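Local coordinates for proteasome accessory factor B/C (PafBC) (Paenarthrobacter aurescens, PDB 6SJ9), which acts as a transcriptional regulator of the bacterial DNA damage response, probably binding DNA through its winged helix-turn-helix domains and sensing a signal through its WYL domains, at residues A[504-510]-A[553-559]; A[538-542]-A[565-569]; A[545-549]-A[577-581]; A[585-591]-A[616-622]. All blocks are in the same frame, centred on the assembly; numbering follows the deposited sequence.

Contact 1 of 4, residues A[504-510]-A[553-559]; sequences QLRLRYF and RVESLEP
L505 and L507 meet L557 where strand 503-510 pairs with strand 554-560, the first and last strands of the five-stranded, Sm-fold sheet of the second WYL domain. The strands are antiparallel, with R506-E558 and R508-S556 as hydrogen-bonded pairs; R508 N reaches S556 O at 3.0 Å. The register then slips at a classic beta bulge: E555 and S556 both face R508, whose O takes the N-H of E555 at 2.8 Å and, weakly, that of S556. The tight side is the leucine face, turned to helix 489-501. There L507 and L557 lie alongside each other, CD1 to CD2 at 3.6 Å, V554 CG2 touches the same L507 CD1, and A491 and I495 of the helix press on L557. The face with R506, R508, S556 and E558 is polar and far more open. A water bridges R506 O and S556 OG. The extended R508 runs beside E555, guanidinium and carboxylate only 8° from coplanar, yet NH1 and OE2 stay 4.1 Å apart, too far for a salt bridge; E519 is the main partner of R508. At the bulge end E555 CB sits over one face of F510, 3.8 Å from the ring centroid. R553 crosses Y509, its CB 3.4 Å from CE1, and its NH1 pairs with D584. A bend at chi3 (20°) swings the guanidinium side-on to F510 O, which receives NH2 at 2.8 Å and, from above the carbonyl plane, NE at 3.0 Å.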
loop_
_atom_site.group_PDB
_atom_site.type_symbol
_atom_site.label_atom_id
_atom_site.label_comp_id
_atom_site.label_asym_id
_atom_site.label_seq_id
_atom_site.Cartn_x
_atom_site.Cartn_y
_atom_site.Cartn_z
ATOM N N GLN A 504 9.625 26.055 20.993
ATOM C CA GLN A 504 10.589 25.481 20.069
ATOM C C GLN A 504 11.629 24.640 20.824
ATOM O O GLN A 504 11.955 24.898 21.992
ATOM C CB GLN A 504 11.272 26.611 19.298
ATOM C CG GLN A 504 11.424 26.329 17.875
ATOM C CD GLN A 504 12.048 27.466 17.097
ATOM O OE1 GLN A 504 13.150 27.861 17.373
ATOM N NE2 GLN A 504 11.327 27.982 16.110
ATOM N N LEU A 505 12.171 23.633 20.142
ATOM C CA LEU A 505 13.175 22.753 20.732
ATOM C C LEU A 505 14.439 22.763 19.891
ATOM O O LEU A 505 14.389 22.760 18.664
ATOM C CB LEU A 505 12.660 21.298 20.852
ATOM C CG LEU A 505 11.504 21.094 21.855
ATOM C CD1 LEU A 505 10.930 19.689 21.800
ATOM C CD2 LEU A 505 12.075 21.266 23.289
ATOM N N ARG A 506 15.558 22.739 20.569
ATOM C CA ARG A 506 16.828 22.394 19.962
ATOM C C ARG A 506 16.986 20.880 20.041
ATOM O O ARG A 506 17.071 20.335 21.136
ATOM C CB ARG A 506 17.989 23.030 20.714
ATOM C CG ARG A 506 19.363 22.841 20.042
ATOM C CD ARG A 506 19.422 23.548 18.717
ATOM N NE ARG A 506 20.792 23.680 18.198
ATOM C CZ ARG A 506 21.069 24.125 16.982
ATOM N NH1 ARG A 506 20.069 24.487 16.184
ATOM N NH2 ARG A 506 22.337 24.206 16.576
ATOM N N LEU A 507 17.073 20.230 18.886
ATOM C CA LEU A 507 17.134 18.782 18.773
ATOM C C LEU A 507 18.518 18.370 18.282
ATOM O O LEU A 507 19.046 18.935 17.306
ATOM C CB LEU A 507 16.061 18.273 17.806
ATOM C CG LEU A 507 16.294 16.866 17.284
ATOM C CD1 LEU A 507 16.135 15.811 18.426
ATOM C CD2 LEU A 507 15.303 16.657 16.103
ATOM N N ARG A 508 19.103 17.413 18.968
ATOM C CA ARG A 508 20.293 16.695 18.516
ATOM C C ARG A 508 19.857 15.282 18.160
ATOM O O ARG A 508 19.364 14.553 19.015
ATOM C CB ARG A 508 21.377 16.691 19.580
ATOM C CG ARG A 508 22.081 18.076 19.641
ATOM C CD ARG A 508 23.069 18.009 20.755
ATOM N NE ARG A 508 23.622 19.294 21.058
ATOM C CZ ARG A 508 24.234 19.536 22.211
ATOM N NH1 ARG A 508 24.317 18.554 23.113
ATOM N NH2 ARG A 508 24.755 20.737 22.455
ATOM N N TYR A 509 19.936 14.934 16.887
ATOM C CA TYR A 509 19.323 13.715 16.380
ATOM C C TYR A 509 20.451 12.810 15.908
ATOM O O TYR A 509 21.247 13.234 15.085
ATOM C CB TYR A 509 18.375 14.057 15.238
ATOM C CG TYR A 509 17.460 12.941 14.805
ATOM C CD1 TYR A 509 16.529 12.414 15.683
ATOM C CD2 TYR A 509 17.481 12.456 13.494
ATOM C CE1 TYR A 509 15.640 11.395 15.314
ATOM C CE2 TYR A 509 16.601 11.397 13.112
ATOM C CZ TYR A 509 15.686 10.884 14.035
ATOM O OH TYR A 509 14.766 9.895 13.689
ATOM N N PHE A 510 20.517 11.576 16.437
ATOM C CA PHE A 510 21.514 10.599 15.993
ATOM C C PHE A 510 21.338 10.248 14.515
ATOM O O PHE A 510 20.230 10.110 14.016
ATOM C CB PHE A 510 21.417 9.295 16.794
ATOM C CG PHE A 510 22.011 9.369 18.161
ATOM C CD1 PHE A 510 23.340 9.599 18.338
ATOM C CD2 PHE A 510 21.204 9.144 19.278
ATOM C CE1 PHE A 510 23.871 9.673 19.585
ATOM C CE2 PHE A 510 21.717 9.182 20.517
ATOM C CZ PHE A 510 23.063 9.456 20.678
ATOM N N ARG A 553 15.788 7.917 18.493
ATOM C CA ARG A 553 17.015 8.466 17.916
ATOM C C ARG A 553 17.349 9.851 18.439
ATOM O O ARG A 553 18.327 10.442 17.994
ATOM C CB ARG A 553 16.978 8.448 16.378
ATOM C CG ARG A 553 17.200 7.007 15.967
ATOM C CD ARG A 553 17.692 6.746 14.580
ATOM N NE ARG A 553 18.355 7.833 13.862
ATOM C CZ ARG A 553 18.351 7.854 12.536
ATOM N NH1 ARG A 553 17.739 6.859 11.899
ATOM N NH2 ARG A 553 18.925 8.821 11.853
ATOM N N VAL A 554 16.584 10.364 19.395
ATOM C CA VAL A 554 16.913 11.641 19.985
ATOM C C VAL A 554 18.136 11.487 20.860
ATOM O O VAL A 554 18.138 10.684 21.797
ATOM C CB VAL A 554 15.721 12.166 20.793
ATOM C CG1 VAL A 554 16.141 13.371 21.654
ATOM C CG2 VAL A 554 14.620 12.543 19.830
ATOM N N GLU A 555 19.149 12.316 20.623
ATOM C CA GLU A 555 20.239 12.357 21.595
ATOM C C GLU A 555 19.916 13.336 22.705
ATOM O O GLU A 555 20.090 13.012 23.877
ATOM C CB GLU A 555 21.568 12.740 20.960
ATOM C CG GLU A 555 22.760 12.406 21.855
ATOM C CD GLU A 555 23.288 13.601 22.620
ATOM O OE1 GLU A 555 23.754 13.405 23.766
ATOM O OE2 GLU A 555 23.263 14.733 22.079
ATOM N N SER A 556 19.376 14.502 22.372
ATOM C CA SER A 556 18.893 15.361 23.443
ATOM C C SER A 556 17.943 16.371 22.835
ATOM O O SER A 556 18.012 16.677 21.636
ATOM C CB SER A 556 20.054 16.058 24.179
ATOM O OG SER A 556 20.617 17.012 23.327
ATOM N N LEU A 557 17.049 16.882 23.682
ATOM C CA LEU A 557 16.087 17.914 23.302
ATOM C C LEU A 557 16.052 18.919 24.422
ATOM O O LEU A 557 15.882 18.517 25.579
ATOM C CB LEU A 557 14.689 17.335 23.159
ATOM C CG LEU A 557 14.398 16.541 21.920
ATOM C CD1 LEU A 557 13.178 15.721 22.194
ATOM C CD2 LEU A 557 14.099 17.527 20.852
ATOM N N GLU A 558 16.164 20.215 24.081
ATOM C CA GLU A 558 16.144 21.302 25.020
ATOM C C GLU A 558 15.374 22.457 24.390
ATOM O O GLU A 558 15.659 22.855 23.246
ATOM C CB GLU A 558 17.542 21.822 25.420
ATOM C CG GLU A 558 18.641 20.796 25.514
ATOM C CD GLU A 558 18.696 20.087 26.873
ATOM O OE1 GLU A 558 17.814 20.362 27.728
ATOM O OE2 GLU A 558 19.624 19.253 27.085
ATOM N N PRO A 559 14.550 23.124 25.179
ATOM C CA PRO A 559 13.976 24.395 24.727
ATOM C C PRO A 559 15.095 25.362 24.366
ATOM O O PRO A 559 16.171 25.352 24.949
ATOM C CB PRO A 559 13.190 24.884 25.949
ATOM C CG PRO A 559 12.955 23.594 26.799
ATOM C CD PRO A 559 14.182 22.761 26.562
HETATM O O HOH W 1 19.397 19.645 22.440
#

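Contact 2 of 4, residues A[538-542]-A[565-569]; sequences AYCHS and SGSAT
Y539, near the end of strand 533-540, runs past A568 of the irregular loop 565-569 with their CA atoms 5.9 Å apart, and side chains make the contact. With CG anti to the backbone N (chi1 -174°), the tyrosine ring reaches out from the strand so that one face meets the loop. S567 CB sits over that face, 3.7 Å from the ring centroid and 16° off the normal, a CH-pi contact; at the root of the ring Y539 CB meets A568 CB at 4.2 Å. A568 also rests on L525 and V546. Beside this, H541 points the edge of its imidazole at the loop: NE2 donates to S565 OG at 3.1 Å, with the oxygen only 1° out of the ring plane. The other nitrogen, ND1, bonds to the backbone O of D521, so the ring's rotation is fixed from both ends and a doubly protonated, charged form is plausible. S565 OG is a crowded acceptor, taking H541 NE2, the hydroxyl of S567 (OG to OG 3.0 Å) and the N-H of S567 (3.1 Å), and it bonds to D523 as well. The bond from S567 N back to S565 OG makes an ST turn, which shapes the loop leaving the WYL Sm-fold and presents S565 OG to H541.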
loop_
_atom_site.group_PDB
_atom_site.type_symbol
_atom_site.label_atom_id
_atom_site.label_comp_id
_atom_site.label_asym_id
_atom_site.label_seq_id
_atom_site.Cartn_x
_atom_site.Cartn_y
_atom_site.Cartn_z
ATOM N N ALA A 538 7.538 17.213 13.434
ATOM C CA ALA A 538 8.050 18.520 13.813
ATOM C C ALA A 538 8.412 19.306 12.560
ATOM O O ALA A 538 8.879 18.747 11.567
ATOM C CB ALA A 538 9.281 18.381 14.706
ATOM N N TYR A 539 8.213 20.613 12.617
ATOM C CA TYR A 539 8.723 21.472 11.555
ATOM C C TYR A 539 10.212 21.674 11.816
ATOM O O TYR A 539 10.586 22.199 12.863
ATOM C CB TYR A 539 7.960 22.818 11.486
ATOM C CG TYR A 539 8.438 23.614 10.261
ATOM C CD1 TYR A 539 9.523 24.463 10.345
ATOM C CD2 TYR A 539 7.831 23.455 9.014
ATOM C CE1 TYR A 539 9.997 25.172 9.219
ATOM C CE2 TYR A 539 8.287 24.162 7.883
ATOM C CZ TYR A 539 9.375 25.019 8.001
ATOM O OH TYR A 539 9.844 25.710 6.911
ATOM N N CYS A 540 11.058 21.211 10.900
ATOM C CA CYS A 540 12.495 21.286 11.070
ATOM C C CYS A 540 13.021 22.553 10.405
ATOM O O CYS A 540 12.805 22.756 9.208
ATOM C CB CYS A 540 13.187 20.059 10.497
ATOM S SG CYS A 540 15.026 20.233 10.520
ATOM N N HIS A 541 13.615 23.460 11.189
ATOM C CA HIS A 541 14.142 24.673 10.576
ATOM C C HIS A 541 15.403 24.427 9.767
ATOM O O HIS A 541 15.753 25.281 8.971
ATOM C CB HIS A 541 14.362 25.787 11.616
ATOM C CG HIS A 541 13.064 26.306 12.107
ATOM N ND1 HIS A 541 12.427 25.773 13.210
ATOM C CD2 HIS A 541 12.172 27.133 11.515
ATOM C CE1 HIS A 541 11.242 26.346 13.344
ATOM N NE2 HIS A 541 11.060 27.165 12.319
ATOM N N SER A 542 16.105 23.306 9.952
ATOM C CA SER A 542 17.207 23.009 9.035
ATOM C C SER A 542 16.754 22.505 7.670
ATOM O O SER A 542 17.403 22.818 6.682
ATOM C CB SER A 542 18.174 22.014 9.657
ATOM O OG SER A 542 18.768 22.653 10.767
ATOM N N SER A 565 7.466 28.557 15.641
ATOM C CA SER A 565 7.423 29.577 14.598
ATOM C C SER A 565 6.091 29.560 13.868
ATOM O O SER A 565 5.706 30.562 13.264
ATOM C CB SER A 565 8.557 29.356 13.603
ATOM O OG SER A 565 8.173 28.238 12.809
ATOM N N GLY A 566 5.406 28.424 13.848
ATOM C CA GLY A 566 4.209 28.380 13.037
ATOM C C GLY A 566 4.458 28.312 11.544
ATOM O O GLY A 566 3.605 28.744 10.763
ATOM N N SER A 567 5.643 27.861 11.122
ATOM C CA SER A 567 5.892 27.697 9.696
ATOM C C SER A 567 5.209 26.471 9.121
ATOM O O SER A 567 5.118 26.360 7.894
ATOM C CB SER A 567 7.379 27.635 9.409
ATOM O OG SER A 567 7.959 28.802 9.914
ATOM N N ALA A 568 4.760 25.540 9.964
ATOM C CA ALA A 568 4.093 24.360 9.428
ATOM C C ALA A 568 2.773 24.743 8.752
ATOM O O ALA A 568 2.467 24.261 7.656
ATOM C CB ALA A 568 3.887 23.339 10.550
ATOM N N THR A 569 1.990 25.629 9.376
ATOM C CA THR A 569 0.748 26.119 8.785
ATOM C C THR A 569 0.993 27.073 7.616
ATOM O O THR A 569 0.049 27.375 6.880
ATOM C CB THR A 569 -0.133 26.783 9.848
ATOM O OG1 THR A 569 0.552 27.905 10.419
ATOM C CG2 THR A 569 -0.494 25.789 10.941
#

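Contact 3 of 4, residues A[545-549]-A[577-581]; sequences GVRNF and RLFTP
P581 CG lies over the centre of one face of the R547 guanidinium, 3.6 Å above its plane, while at the edge NH1 turns back to V546 O, 3.0 Å away and nearly in the guanidinium plane. A bend at chi2 (-77°) folds the arginine chain so that this face meets the proline, the two side chains crossing at about a right angle. The other flat group, the N548 amide, uses its edge: ND2 donates to T580 OG1 at 2.8 Å, close to the amide plane, and OD1 lies 3.5 Å from R577 CG while bonding to Y528 OH. Strand 545-550 is an outer strand of the WYL domain's Sm-fold sheet, and residues 577-581 lie in the long loop between strands 562-563 and 586-592, the latter in the WCX domain; the N548-T580 bond and P581 hold this connection against the sheet edge. T580 OG1 stands between its backbone N and carbonyl carbon (chi1 55°), a position that leaves CG2 against V546 O at 3.6 Å. One water joins the segments, accepting from N548 N at 2.8 Å, donating to P581 O at 2.7 Å and bonding T580 OG1. R577 leads off to a salt bridge with D442 and a cation-pi contact with Y528, about 5 Å from a thiocyanate probably from the crystallisation liquor.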
loop_
_atom_site.group_PDB
_atom_site.type_symbol
_atom_site.label_atom_id
_atom_site.label_comp_id
_atom_site.label_asym_id
_atom_site.label_seq_id
_atom_site.Cartn_x
_atom_site.Cartn_y
_atom_site.Cartn_z
ATOM N N GLY A 545 11.075 22.253 6.510
ATOM C CA GLY A 545 9.888 21.466 6.233
ATOM C C GLY A 545 9.575 20.525 7.384
ATOM O O GLY A 545 10.406 20.268 8.273
ATOM N N VAL A 546 8.397 19.923 7.289
ATOM C CA VAL A 546 7.935 19.018 8.330
ATOM C C VAL A 546 8.676 17.709 8.134
ATOM O O VAL A 546 8.825 17.237 7.006
ATOM C CB VAL A 546 6.405 18.836 8.258
ATOM C CG1 VAL A 546 5.970 17.796 9.258
ATOM C CG2 VAL A 546 5.660 20.189 8.576
ATOM N N ARG A 547 9.240 17.179 9.213
ATOM C CA ARG A 547 9.838 15.861 9.197
ATOM C C ARG A 547 9.252 15.054 10.339
ATOM O O ARG A 547 8.654 15.612 11.267
ATOM C CB ARG A 547 11.366 15.928 9.346
ATOM C CG ARG A 547 12.072 16.711 8.226
ATOM C CD ARG A 547 12.132 15.843 6.982
ATOM N NE ARG A 547 12.846 16.437 5.850
ATOM C CZ ARG A 547 12.389 17.419 5.072
ATOM N NH1 ARG A 547 11.197 17.990 5.280
ATOM N NH2 ARG A 547 13.144 17.848 4.070
ATOM N N ASN A 548 9.462 13.731 10.281
ATOM C CA ASN A 548 9.007 12.809 11.309
ATOM C C ASN A 548 10.216 12.080 11.818
ATOM O O ASN A 548 10.877 11.385 11.051
ATOM C CB ASN A 548 7.952 11.825 10.754
ATOM C CG ASN A 548 6.671 12.529 10.500
ATOM O OD1 ASN A 548 5.828 12.583 11.388
ATOM N ND2 ASN A 548 6.545 13.186 9.356
ATOM N N PHE A 549 10.493 12.249 13.106
ATOM C CA PHE A 549 11.687 11.732 13.747
ATOM C C PHE A 549 11.318 10.570 14.663
ATOM O O PHE A 549 10.208 10.512 15.207
ATOM C CB PHE A 549 12.351 12.850 14.586
ATOM C CG PHE A 549 12.782 14.109 13.765
ATOM C CD1 PHE A 549 11.946 15.205 13.651
ATOM C CD2 PHE A 549 14.043 14.190 13.208
ATOM C CE1 PHE A 549 12.363 16.378 12.953
ATOM C CE2 PHE A 549 14.476 15.342 12.492
ATOM C CZ PHE A 549 13.635 16.419 12.352
ATOM N N ARG A 577 2.152 11.999 7.618
ATOM C CA ARG A 577 3.258 11.616 8.473
ATOM C C ARG A 577 4.100 10.465 7.916
ATOM O O ARG A 577 5.310 10.421 8.173
ATOM C CB ARG A 577 2.729 11.253 9.854
ATOM C CG ARG A 577 2.444 12.454 10.689
ATOM C CD ARG A 577 1.804 11.999 12.027
ATOM N NE ARG A 577 0.398 11.631 11.853
ATOM C CZ ARG A 577 -0.444 11.399 12.869
ATOM N NH1 ARG A 577 -0.018 11.512 14.131
ATOM N NH2 ARG A 577 -1.717 11.081 12.630
ATOM N N LEU A 578 3.498 9.497 7.221
ATOM C CA LEU A 578 4.277 8.393 6.660
ATOM C C LEU A 578 4.898 8.739 5.321
ATOM O O LEU A 578 5.441 7.840 4.665
ATOM C CB LEU A 578 3.396 7.135 6.475
ATOM C CG LEU A 578 3.000 6.518 7.807
ATOM C CD1 LEU A 578 2.053 5.337 7.636
ATOM C CD2 LEU A 578 4.322 6.064 8.489
ATOM N N PHE A 579 4.750 9.974 4.850
ATOM C CA PHE A 579 5.210 10.350 3.524
ATOM C C PHE A 579 6.291 11.449 3.497
ATOM O O PHE A 579 6.776 11.803 2.404
ATOM C CB PHE A 579 3.997 10.754 2.681
ATOM C CG PHE A 579 3.028 9.612 2.416
ATOM C CD1 PHE A 579 2.005 9.343 3.289
ATOM C CD2 PHE A 579 3.218 8.759 1.331
ATOM C CE1 PHE A 579 1.098 8.323 3.065
ATOM C CE2 PHE A 579 2.292 7.724 1.049
ATOM C CZ PHE A 579 1.232 7.493 1.935
ATOM N N THR A 580 6.670 12.022 4.636
ATOM C CA THR A 580 7.725 13.052 4.626
ATOM C C THR A 580 9.068 12.433 4.252
ATOM O O THR A 580 9.297 11.259 4.520
ATOM C CB THR A 580 7.830 13.764 5.980
ATOM O OG1 THR A 580 8.026 12.810 7.022
ATOM C CG2 THR A 580 6.576 14.544 6.289
ATOM N N PRO A 581 9.961 13.177 3.584
ATOM C CA PRO A 581 11.304 12.622 3.320
ATOM C C PRO A 581 11.953 12.242 4.635
ATOM O O PRO A 581 11.767 12.929 5.640
ATOM C CB PRO A 581 12.061 13.757 2.613
ATOM C CG PRO A 581 11.241 14.934 2.717
ATOM C CD PRO A 581 9.844 14.571 3.111
HETATM O O HOH W 2 10.422 12.465 7.948
#

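Contact 4 of 4, residues A[585-591]-A[616-622]; sequences DVLVCLE and LLAEVRF
V586, V588 and L590 form the hydrogen-bonded pairs with F622, V620 and A618 in this regular antiparallel pairing, whose strand axes come within 4.5 Å at 160°. Six backbone bonds join them, two to each pair, among them L590 N to A618 O at 2.7 Å and V620 N to V588 O at 2.8 Å. Apolar contacts occupy the face that carries these same residues. L590 CD1 meets V620 CG2 at 3.8 Å and also lies at the edge of the F622 ring, while V588 CG2 comes obliquely to F622 CD1 at 4.0 Å. Over the other face, L587 CD2 lies against E619 CG at 3.6 Å; the glutamate extends beyond it to a salt bridge with R607. A salt bridge closes the end at D585: with R621 bent at chi3 (64°), the N-H of its NE points to the anti lone pair of D585 OD2 at 2.9 Å. Carboxylate and guanidinium planes are 61° apart, so the grip is a single bond and not a coplanar pair, and OD2 also receives the N-H of G582. The strands are the central two of four in the ferredoxin-like WCX domain, order 2-3-1-4. F631 and L628 of helix 627-634 pack on the face with L590, V588 and F622, L647 of helix 645-659 reaches V586 and V588, and strands 607-610 and 639-643 flank the pair.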
loop_
_atom_site.group_PDB
_atom_site.type_symbol
_atom_site.label_atom_id
_atom_site.label_comp_id
_atom_site.label_asym_id
_atom_site.label_seq_id
_atom_site.Cartn_x
_atom_site.Cartn_y
_atom_site.Cartn_z
ATOM N N ASP A 585 17.318 9.128 3.973
ATOM C CA ASP A 585 17.140 8.846 2.556
ATOM C C ASP A 585 18.473 8.939 1.805
ATOM O O ASP A 585 19.359 9.711 2.163
ATOM C CB ASP A 585 16.138 9.820 1.947
ATOM C CG ASP A 585 14.662 9.542 2.384
ATOM O OD1 ASP A 585 14.395 8.602 3.175
ATOM O OD2 ASP A 585 13.768 10.298 1.951
ATOM N N VAL A 586 18.621 8.128 0.764
ATOM C CA VAL A 586 19.754 8.207 -0.142
ATOM C C VAL A 586 19.231 8.719 -1.482
ATOM O O VAL A 586 18.209 8.246 -1.988
ATOM C CB VAL A 586 20.491 6.861 -0.250
ATOM C CG1 VAL A 586 19.751 5.816 0.481
ATOM C CG2 VAL A 586 20.711 6.459 -1.666
ATOM N N LEU A 587 19.902 9.706 -2.038
ATOM C CA LEU A 587 19.492 10.331 -3.290
ATOM C C LEU A 587 20.066 9.582 -4.494
ATOM O O LEU A 587 21.254 9.253 -4.520
ATOM C CB LEU A 587 19.932 11.794 -3.268
ATOM C CG LEU A 587 19.417 12.736 -4.354
ATOM C CD1 LEU A 587 20.255 12.653 -5.623
ATOM C CD2 LEU A 587 17.917 12.470 -4.627
ATOM N N VAL A 588 19.208 9.212 -5.437
ATOM C CA VAL A 588 19.590 8.355 -6.554
ATOM C C VAL A 588 19.056 8.984 -7.831
ATOM O O VAL A 588 17.975 9.574 -7.831
ATOM C CB VAL A 588 19.051 6.920 -6.394
ATOM C CG1 VAL A 588 19.398 6.090 -7.589
ATOM C CG2 VAL A 588 19.575 6.284 -5.113
ATOM N N CYS A 589 19.843 8.941 -8.892
ATOM C CA CYS A 589 19.423 9.395 -10.207
ATOM C C CYS A 589 19.190 8.165 -11.075
ATOM O O CYS A 589 20.079 7.320 -11.189
ATOM C CB CYS A 589 20.480 10.314 -10.818
ATOM S SG CYS A 589 19.969 10.962 -12.384
ATOM N N LEU A 590 17.978 8.038 -11.625
ATOM C CA LEU A 590 17.523 6.890 -12.404
ATOM C C LEU A 590 17.324 7.308 -13.845
ATOM O O LEU A 590 16.995 8.465 -14.113
ATOM C CB LEU A 590 16.158 6.344 -11.897
ATOM C CG LEU A 590 16.010 5.903 -10.460
ATOM C CD1 LEU A 590 14.557 5.493 -10.130
ATOM C CD2 LEU A 590 16.988 4.810 -10.120
ATOM N N GLU A 591 17.473 6.357 -14.768
ATOM C CA GLU A 591 16.864 6.462 -16.088
ATOM C C GLU A 591 15.709 5.464 -16.166
ATOM O O GLU A 591 15.856 4.303 -15.784
ATOM C CB GLU A 591 17.841 6.191 -17.224
ATOM C CG GLU A 591 17.154 6.285 -18.593
ATOM C CD GLU A 591 18.108 6.111 -19.762
ATOM O OE1 GLU A 591 19.319 5.943 -19.521
ATOM O OE2 GLU A 591 17.648 6.119 -20.919
ATOM N N LEU A 616 12.640 8.948 -19.235
ATOM C CA LEU A 616 12.985 10.140 -18.470
ATOM C C LEU A 616 14.097 9.853 -17.477
ATOM O O LEU A 616 14.285 8.713 -17.052
ATOM C CB LEU A 616 11.799 10.722 -17.705
ATOM C CG LEU A 616 11.026 9.830 -16.744
ATOM C CD1 LEU A 616 10.383 10.656 -15.690
ATOM C CD2 LEU A 616 9.963 9.141 -17.505
ATOM N N LEU A 617 14.852 10.901 -17.159
ATOM C CA LEU A 617 15.689 10.923 -15.980
ATOM C C LEU A 617 14.856 11.266 -14.770
ATOM O O LEU A 617 13.963 12.114 -14.831
ATOM C CB LEU A 617 16.805 11.960 -16.092
ATOM C CG LEU A 617 17.763 11.922 -17.276
ATOM C CD1 LEU A 617 18.797 13.054 -17.127
ATOM C CD2 LEU A 617 18.442 10.566 -17.427
ATOM N N ALA A 618 15.184 10.651 -13.649
ATOM C CA ALA A 618 14.413 10.899 -12.439
ATOM C C ALA A 618 15.310 10.797 -11.223
ATOM O O ALA A 618 15.952 9.768 -11.000
ATOM C CB ALA A 618 13.245 9.928 -12.332
ATOM N N GLU A 619 15.358 11.865 -10.464
ATOM C CA GLU A 619 16.078 11.911 -9.208
ATOM C C GLU A 619 15.103 11.585 -8.073
ATOM O O GLU A 619 14.117 12.299 -7.887
ATOM C CB GLU A 619 16.652 13.316 -9.072
ATOM C CG GLU A 619 17.631 13.547 -8.002
ATOM C CD GLU A 619 18.116 14.972 -8.053
ATOM O OE1 GLU A 619 19.201 15.218 -8.622
ATOM O OE2 GLU A 619 17.361 15.853 -7.578
ATOM N N VAL A 620 15.332 10.493 -7.356
ATOM C CA VAL A 620 14.406 10.039 -6.322
ATOM C C VAL A 620 15.162 9.772 -5.021
ATOM O O VAL A 620 16.328 9.376 -5.032
ATOM C CB VAL A 620 13.625 8.761 -6.759
ATOM C CG1 VAL A 620 12.870 9.017 -8.052
ATOM C CG2 VAL A 620 14.536 7.623 -6.946
ATOM N N ARG A 621 14.451 9.888 -3.897
ATOM C CA ARG A 621 14.959 9.512 -2.584
ATOM C C ARG A 621 14.449 8.124 -2.208
ATOM O O ARG A 621 13.243 7.919 -2.103
ATOM C CB ARG A 621 14.524 10.528 -1.526
ATOM C CG ARG A 621 15.065 11.944 -1.752
ATOM C CD ARG A 621 14.329 12.984 -0.857
ATOM N NE ARG A 621 14.532 12.781 0.592
ATOM C CZ ARG A 621 15.405 13.464 1.343
ATOM N NH1 ARG A 621 16.183 14.401 0.791
ATOM N NH2 ARG A 621 15.508 13.219 2.649
ATOM N N PHE A 622 15.364 7.178 -2.009
ATOM C CA PHE A 622 15.038 5.843 -1.526
ATOM C C PHE A 622 15.294 5.783 -0.036
ATOM O O PHE A 622 16.223 6.437 0.472
ATOM C CB PHE A 622 15.864 4.769 -2.227
ATOM C CG PHE A 622 15.309 4.385 -3.533
ATOM C CD1 PHE A 622 15.765 5.006 -4.691
ATOM C CD2 PHE A 622 14.312 3.441 -3.629
ATOM C CE1 PHE A 622 15.226 4.656 -5.925
ATOM C CE2 PHE A 622 13.771 3.087 -4.850
ATOM C CZ PHE A 622 14.217 3.694 -6.004
#

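Contacts 1, 2 and 3 belong to one Sm-fold sheet: contacts 2 and 3 hold successive parts of the exit loop against strands 533-540 and 545-550, while contact 1 lies at the opposite end of the strand order. Contacts 2 and 3, centres 11 Å apart, lie on neighbouring strands, probably hydrogen-bonded from R547 N to A538 O at 2.9 Å. Contact 1 touches contact 2 through Q504 NE2 and H541 CE1 (3.2 Å) and contact 3 through Y509 OH and F549 CA (3.6 Å). Contact 4 lies in the WCX domain, its centre 30 Å from that of contact 1; contact 3 reaches it, P581 CB lying 3.3 Å from R621 NE. The potassium site uses residues from none of the four.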